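Local coordinates for Tat (Twin-arginine translocation) pathway signal sequence containing protein (Mycobacterium tuberculosis, PDB 5IMU), which is of unknown function and is represented here by its C-terminal part, an alpha/beta domain with a bound potassium ion joined to a bundle of helices, at residues G52-I55 against P56-V59; R75-V79 against I80-G84; D136-P139 against R140-A144. One frame throughout, in Å; residues are numbered along the deposited sequence.

Interactions 1 and 2 both belong to the DUF5632 region, the first in the loop between strands 44-48 and 65-67, the second at the start of helix 79-83; their centres are about 15 Å apart and their nearest atoms about 5 Å. Interaction 3 lies in the DUF5631 region, at the start of helix 140-151, with its centre about 21 Å from that of interaction 1 and about 32 Å from that of interaction 2. Helix 183-199 is common ground for interactions 1 and 3, since side chains of both rest on it. The potassium ion, bound by Thr44, Asn64 and Thr66, is about 12 Å from the side chain of Ile55 and about 11 Å from that of Leu83.

Interaction 1 of 3, residues G52-I55 against P56-V59; sequences GGWI and PPHV
Trp54 lays one face of its indole against the backbone corner of Pro56, whose CA is the bump that sits on the six-membered ring, 3.6 Å above its plane and offset toward the ring's margin. This CH-pi contact puts Pro56 CA 3.8 Å from the centroid of that Trp54 ring and 18° off its normal. Pro57 CD fits against the ring beside it, meeting Trp54 CZ2 at 3.8 Å along an oblique approach, while Trp54 CZ3 reaches Pro56 CB at 3.9 Å. With CG anti to the backbone N (chi1 179°), the indole swings forward along the chain and brings its six-membered ring against Pro56 and Pro57. On Ile55 it is CG2 that touches the second segment, against Pro56 CD at 3.7 Å and more loosely Val59 CB at 4.5 Å. The indole is held further by a hydrogen bond from NE1 to His209 ND1, while Arg115 grips the carbonyls of Ile55 and Pro56. The result is a tryptophan-proline CH-pi contact leading into a type I beta turn, Pro56 to Val59, with the indole set among the aromatic side chains of helices 183-199 and 203-216, Trp189, Tyr208 and Trp212.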
loop_
_atom_site.group_PDB
_atom_site.type_symbol
_atom_site.label_atom_id
_atom_site.label_comp_id
_atom_site.label_asym_id
_atom_site.label_seq_id
_atom_site.Cartn_x
_atom_site.Cartn_y
_atom_site.Cartn_z
ATOM N N GLY A 52 3.589 -1.044 8.369
ATOM C CA GLY A 52 4.882 -1.677 8.166
ATOM C C GLY A 52 5.478 -1.568 6.781
ATOM O O GLY A 52 6.452 -2.269 6.491
ATOM N N GLY A 53 4.940 -0.713 5.916
ATOM C CA GLY A 53 5.430 -0.566 4.555
ATOM C C GLY A 53 4.406 -0.870 3.483
ATOM O O GLY A 53 4.681 -0.638 2.294
ATOM N N TRP A 54 3.242 -1.392 3.856
ATOM C CA TRP A 54 2.163 -1.622 2.909
ATOM C C TRP A 54 1.624 -0.292 2.394
ATOM O O TRP A 54 1.539 0.690 3.136
ATOM C CB TRP A 54 1.061 -2.430 3.597
ATOM C CG TRP A 54 -0.150 -2.745 2.777
ATOM C CD1 TRP A 54 -0.244 -3.653 1.762
ATOM C CD2 TRP A 54 -1.463 -2.194 2.947
ATOM N NE1 TRP A 54 -1.530 -3.682 1.273
ATOM C CE2 TRP A 54 -2.298 -2.797 1.985
ATOM C CE3 TRP A 54 -2.009 -1.243 3.814
ATOM C CZ2 TRP A 54 -3.653 -2.477 1.864
ATOM C CZ3 TRP A 54 -3.353 -0.925 3.694
ATOM C CH2 TRP A 54 -4.159 -1.539 2.727
ATOM N N ILE A 55 1.278 -0.255 1.115
ATOM C CA ILE A 55 0.709 0.931 0.477
ATOM C C ILE A 55 -0.749 0.641 0.167
ATOM O O ILE A 55 -1.046 -0.337 -0.538
ATOM C CB ILE A 55 1.480 1.323 -0.795
ATOM C CG1 ILE A 55 2.984 1.412 -0.519
ATOM C CG2 ILE A 55 0.964 2.649 -1.337
ATOM C CD1 ILE A 55 3.352 2.351 0.612
ATOM N N PRO A 56 -1.699 1.447 0.652
ATOM C CA PRO A 56 -3.109 1.124 0.460
ATOM C C PRO A 56 -3.503 1.220 -1.012
ATOM O O PRO A 56 -2.865 1.952 -1.785
ATOM C CB PRO A 56 -3.840 2.176 1.310
ATOM C CG PRO A 56 -2.870 3.311 1.421
ATOM C CD PRO A 56 -1.515 2.667 1.465
ATOM N N PRO A 57 -4.551 0.503 -1.424
ATOM C CA PRO A 57 -4.841 0.406 -2.868
ATOM C C PRO A 57 -5.317 1.702 -3.502
ATOM O O PRO A 57 -5.146 1.873 -4.716
ATOM C CB PRO A 57 -5.931 -0.678 -2.939
ATOM C CG PRO A 57 -5.932 -1.349 -1.601
ATOM C CD PRO A 57 -5.462 -0.323 -0.620
ATOM N N HIS A 58 -5.912 2.617 -2.742
ATOM C CA HIS A 58 -6.475 3.812 -3.359
ATOM C C HIS A 58 -5.429 4.880 -3.652
ATOM O O HIS A 58 -5.785 5.944 -4.170
ATOM C CB HIS A 58 -7.593 4.393 -2.485
ATOM C CG HIS A 58 -7.120 4.967 -1.185
ATOM N ND1 HIS A 58 -6.598 4.189 -0.173
ATOM C CD2 HIS A 58 -7.109 6.241 -0.726
ATOM C CE1 HIS A 58 -6.274 4.961 0.849
ATOM N NE2 HIS A 58 -6.574 6.210 0.541
ATOM N N VAL A 59 -4.159 4.624 -3.353
ATOM C CA VAL A 59 -3.072 5.553 -3.643
ATOM C C VAL A 59 -2.314 5.031 -4.855
ATOM O O VAL A 59 -1.798 3.908 -4.836
ATOM C CB VAL A 59 -2.134 5.719 -2.438
ATOM C CG1 VAL A 59 -0.922 6.563 -2.823
ATOM C CG2 VAL A 59 -2.879 6.349 -1.276
#

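Interaction 2 of 3, residues R75-V79 against I80-G84; sequences RDADV and IDLLG
At the N-terminus of helix 79-83, Asp78 caps the helix as its N-cap residue and packs on Ile80, which Val79 also touches. The capping bond runs from Asp81 N to Asp78 OD1 at 2.9 Å, fairly straight at 162°, with the donor lying above the carboxylate plane. Asp78 CG sits between its own backbone N and carbonyl carbon (chi1 74°), which brings the carboxylate round to the first turn's N-H groups, where OD1 meets Asp81 N. Its other oxygen, Asp78 OD2, rests against Ile80 CG1 at 3.6 Å. Asp78 O takes Leu82 N at 2.9 Å, and Val79 O takes Leu83 N in a longer bond of 3.2 Å. Beside them, Val79 CG2 touches Ile80 CD1 at 4.2 Å. Ile80, which is exposed, touches Val89. Val79 packs on Ala34, and Leu82 and Leu83 on Val47, so this face of the helix lies on the sheet. Just before the cap, Ala77 CB meets Leu82 CD2 at 4.0 Å. The carboxylate planes of Asp78 and Asp81 are turned 80° to each other, and their like charges probably oppose each other, though the helix N-terminus may offset part of the repulsion: Asp78 OD1 lies 3.2 Å from Asp81 OD2.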
loop_
_atom_site.group_PDB
_atom_site.type_symbol
_atom_site.label_atom_id
_atom_site.label_comp_id
_atom_site.label_asym_id
_atom_site.label_seq_id
_atom_site.Cartn_x
_atom_site.Cartn_y
_atom_site.Cartn_z
ATOM N N ARG A 75 5.671 -2.092 15.370
ATOM C CA ARG A 75 4.511 -1.223 15.244
ATOM C C ARG A 75 4.888 0.252 15.323
ATOM O O ARG A 75 4.292 1.088 14.634
ATOM C CB ARG A 75 3.526 -1.572 16.347
ATOM C CG ARG A 75 3.242 -3.051 16.454
ATOM C CD ARG A 75 2.104 -3.455 15.592
ATOM N NE ARG A 75 0.832 -2.865 16.034
ATOM C CZ ARG A 75 0.301 -1.738 15.573
ATOM N NH1 ARG A 75 0.931 -1.044 14.622
ATOM N NH2 ARG A 75 -0.858 -1.345 16.046
ATOM N N ASP A 76 5.877 0.584 16.144
ATOM C CA ASP A 76 6.164 1.955 16.545
ATOM C C ASP A 76 7.172 2.655 15.646
ATOM O O ASP A 76 7.542 3.795 15.936
ATOM C CB ASP A 76 6.673 1.956 17.986
ATOM C CG ASP A 76 7.871 1.050 18.166
ATOM O OD1 ASP A 76 7.678 -0.176 18.309
ATOM O OD2 ASP A 76 9.007 1.565 18.159
ATOM N N ALA A 77 7.627 2.009 14.577
ATOM C CA ALA A 77 8.591 2.634 13.683
ATOM C C ALA A 77 7.915 3.728 12.868
ATOM O O ALA A 77 6.874 3.500 12.245
ATOM C CB ALA A 77 9.215 1.588 12.759
ATOM N N ASP A 78 8.502 4.922 12.881
ATOM C CA ASP A 78 7.973 6.035 12.112
ATOM C C ASP A 78 8.520 5.986 10.685
ATOM O O ASP A 78 9.336 5.129 10.332
ATOM C CB ASP A 78 8.292 7.362 12.804
ATOM C CG ASP A 78 9.751 7.764 12.672
ATOM O OD1 ASP A 78 10.621 6.878 12.559
ATOM O OD2 ASP A 78 10.033 8.980 12.679
ATOM N N VAL A 79 8.061 6.921 9.848
ATOM C CA VAL A 79 8.426 6.894 8.434
ATOM C C VAL A 79 9.926 7.078 8.246
ATOM O O VAL A 79 10.513 6.521 7.310
ATOM C CB VAL A 79 7.626 7.956 7.654
ATOM C CG1 VAL A 79 6.159 7.566 7.589
ATOM C CG2 VAL A 79 7.792 9.330 8.291
ATOM N N ILE A 80 10.572 7.848 9.123
ATOM C CA ILE A 80 12.019 8.026 9.018
ATOM C C ILE A 80 12.732 6.709 9.304
ATOM O O ILE A 80 13.623 6.289 8.556
ATOM C CB ILE A 80 12.496 9.143 9.961
ATOM C CG1 ILE A 80 11.644 10.401 9.779
ATOM C CG2 ILE A 80 13.958 9.461 9.700
ATOM C CD1 ILE A 80 11.657 10.954 8.373
ATOM N N ASP A 81 12.345 6.037 10.394
ATOM C CA ASP A 81 12.928 4.735 10.713
ATOM C C ASP A 81 12.682 3.727 9.597
ATOM O O ASP A 81 13.560 2.911 9.284
ATOM C CB ASP A 81 12.356 4.205 12.030
ATOM C CG ASP A 81 12.852 4.975 13.241
ATOM O OD1 ASP A 81 12.456 4.620 14.372
ATOM O OD2 ASP A 81 13.635 5.931 13.065
ATOM N N LEU A 82 11.494 3.765 8.983
ATOM C CA LEU A 82 11.158 2.781 7.957
ATOM C C LEU A 82 12.017 2.942 6.709
ATOM O O LEU A 82 12.268 1.958 6.004
ATOM C CB LEU A 82 9.673 2.883 7.597
ATOM C CG LEU A 82 8.681 2.357 8.635
ATOM C CD1 LEU A 82 7.251 2.649 8.207
ATOM C CD2 LEU A 82 8.881 0.864 8.851
ATOM N N LEU A 83 12.479 4.162 6.421
ATOM C CA LEU A 83 13.320 4.373 5.246
ATOM C C LEU A 83 14.655 3.652 5.362
ATOM O O LEU A 83 15.247 3.277 4.344
ATOM C CB LEU A 83 13.561 5.867 5.022
ATOM C CG LEU A 83 12.469 6.702 4.356
ATOM C CD1 LEU A 83 12.945 8.136 4.197
ATOM C CD2 LEU A 83 12.094 6.109 3.010
ATOM N N GLY A 84 15.148 3.456 6.584
ATOM C CA GLY A 84 16.460 2.860 6.738
ATOM C C GLY A 84 17.554 3.795 6.248
ATOM O O GLY A 84 17.472 5.020 6.374
#

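Interaction 3 of 3, residues D136-P139 against R140-A144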
loop_
_atom_site.group_PDB
_atom_site.type_symbol
_atom_site.label_atom_id
_atom_site.label_comp_id
_atom_site.label_asym_id
_atom_site.label_seq_id
_atom_site.Cartn_x
_atom_site.Cartn_y
_atom_site.Cartn_z
ATOM N N ASP A 136 -12.915 -13.812 11.620
ATOM C CA ASP A 136 -14.306 -13.648 12.031
ATOM C C ASP A 136 -14.868 -12.284 11.640
ATOM O O ASP A 136 -16.087 -12.140 11.495
ATOM C CB ASP A 136 -14.429 -13.851 13.544
ATOM C CG ASP A 136 -15.851 -14.156 13.982
ATOM O OD1 ASP A 136 -16.512 -14.986 13.323
ATOM O OD2 ASP A 136 -16.313 -13.562 14.982
ATOM N N SER A 137 -14.012 -11.280 11.461
ATOM C CA SER A 137 -14.458 -9.901 11.305
ATOM C C SER A 137 -14.821 -9.526 9.871
ATOM O O SER A 137 -15.295 -8.407 9.646
ATOM C CB SER A 137 -13.377 -8.948 11.826
ATOM O OG SER A 137 -12.133 -9.200 11.190
ATOM N N LEU A 138 -14.626 -10.424 8.907
ATOM C CA LEU A 138 -14.879 -10.099 7.511
ATOM C C LEU A 138 -16.377 -9.925 7.252
ATOM O O LEU A 138 -17.208 -10.539 7.926
ATOM C CB LEU A 138 -14.333 -11.200 6.604
ATOM C CG LEU A 138 -13.083 -10.991 5.742
ATOM C CD1 LEU A 138 -12.255 -9.792 6.181
ATOM C CD2 LEU A 138 -12.240 -12.259 5.738
ATOM N N PRO A 139 -16.747 -9.097 6.275
ATOM C CA PRO A 139 -18.163 -8.978 5.908
ATOM C C PRO A 139 -18.627 -10.177 5.094
ATOM O O PRO A 139 -17.829 -10.974 4.594
ATOM C CB PRO A 139 -18.205 -7.692 5.075
ATOM C CG PRO A 139 -16.851 -7.618 4.459
ATOM C CD PRO A 139 -15.899 -8.175 5.497
ATOM N N ARG A 140 -19.953 -10.285 4.957
ATOM C CA ARG A 140 -20.541 -11.446 4.294
ATOM C C ARG A 140 -20.053 -11.582 2.854
ATOM O O ARG A 140 -19.882 -12.701 2.354
ATOM C CB ARG A 140 -22.070 -11.358 4.342
ATOM C CG ARG A 140 -22.788 -12.432 3.530
ATOM C CD ARG A 140 -24.303 -12.355 3.694
ATOM N NE ARG A 140 -24.742 -12.880 4.986
ATOM C CZ ARG A 140 -25.976 -12.754 5.465
ATOM N NH1 ARG A 140 -26.899 -12.110 4.766
ATOM N NH2 ARG A 140 -26.286 -13.265 6.650
ATOM N N ILE A 141 -19.811 -10.457 2.173
ATOM C CA ILE A 141 -19.402 -10.518 0.772
ATOM C C ILE A 141 -18.085 -11.268 0.621
ATOM O O ILE A 141 -17.872 -11.970 -0.375
ATOM C CB ILE A 141 -19.322 -9.100 0.168
ATOM C CG1 ILE A 141 -19.023 -9.180 -1.328
ATOM C CG2 ILE A 141 -18.263 -8.257 0.875
ATOM C CD1 ILE A 141 -20.112 -9.846 -2.135
ATOM N N ALA A 142 -17.190 -11.153 1.604
ATOM C CA ALA A 142 -15.916 -11.859 1.527
ATOM C C ALA A 142 -16.121 -13.366 1.596
ATOM O O ALA A 142 -15.522 -14.119 0.821
ATOM C CB ALA A 142 -14.983 -11.389 2.645
ATOM N N GLN A 143 -16.964 -13.828 2.522
ATOM C CA GLN A 143 -17.278 -15.251 2.575
ATOM C C GLN A 143 -17.996 -15.707 1.312
ATOM O O GLN A 143 -17.870 -16.868 0.909
ATOM C CB GLN A 143 -18.135 -15.561 3.805
ATOM C CG GLN A 143 -17.518 -15.136 5.135
ATOM C CD GLN A 143 -16.247 -15.897 5.475
ATOM O OE1 GLN A 143 -15.990 -16.975 4.942
ATOM N NE2 GLN A 143 -15.447 -15.335 6.375
ATOM N N ALA A 144 -18.729 -14.801 0.663
ATOM C CA ALA A 144 -19.582 -15.195 -0.454
ATOM C C ALA A 144 -18.785 -15.431 -1.733
ATOM O O ALA A 144 -19.102 -16.347 -2.500
ATOM C CB ALA A 144 -20.664 -14.139 -0.685
HETATM O O HOH W 1 -16.575 -13.389 8.319
#
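Leu138 and Pro139 pack against Ala142 and Ile141 at the N-terminus of helix 140-151, with Pro139 as the N-cap residue. The approach to this cap begins at Asp136 and Ser137, in the loop that follows helix 124-133. Ser137 ties the loop to helix 183-199 through a hydrogen bond from its hydroxyl to Asp188, which probably helps to hold the chain just ahead of the leucine. Leu138 then turns its side chain toward the first turn of the helix: its branch point CG lies over the methyl of Ala142, with Leu138 CG and Ala142 CB 3.7 Å apart. The same leucine also rests on Asp188 and Leu191, which places it between helix 183-199 and the start of helix 140-151.

Pro139 has no side-chain acceptor with which to cap the helix, so its contribution is a ring and a carbonyl. The ring crosses the Ile141 side chain at a slant, Pro139 CG meeting Ile141 CG2 at 3.9 Å. Ile141 CG1 is anti to the backbone N (chi1 -175°), which leaves CG2 as the branch that faces the proline; the Ile141 side chain also touches Leu162 and Cys166 of helix 157-177. More distantly, Pro139 CD approaches Ala142 CB at 4.4 Å. The carbonyl receives Ala142 N, but weakly: Ala142 N to Pro139 O is 3.1 Å and the angle at the hydrogen just 135°.

A polar link runs beside this apolar patch. Gln143 bends back toward the loop, and its amide nitrogen is hydrogen-bonded to Val132 O, at the end of the preceding helix. That nitrogen also serves a bridging water, which accepts from Gln143 NE2 at 3.0 Å and lies 2.9 Å from Leu138 O, to which it can donate.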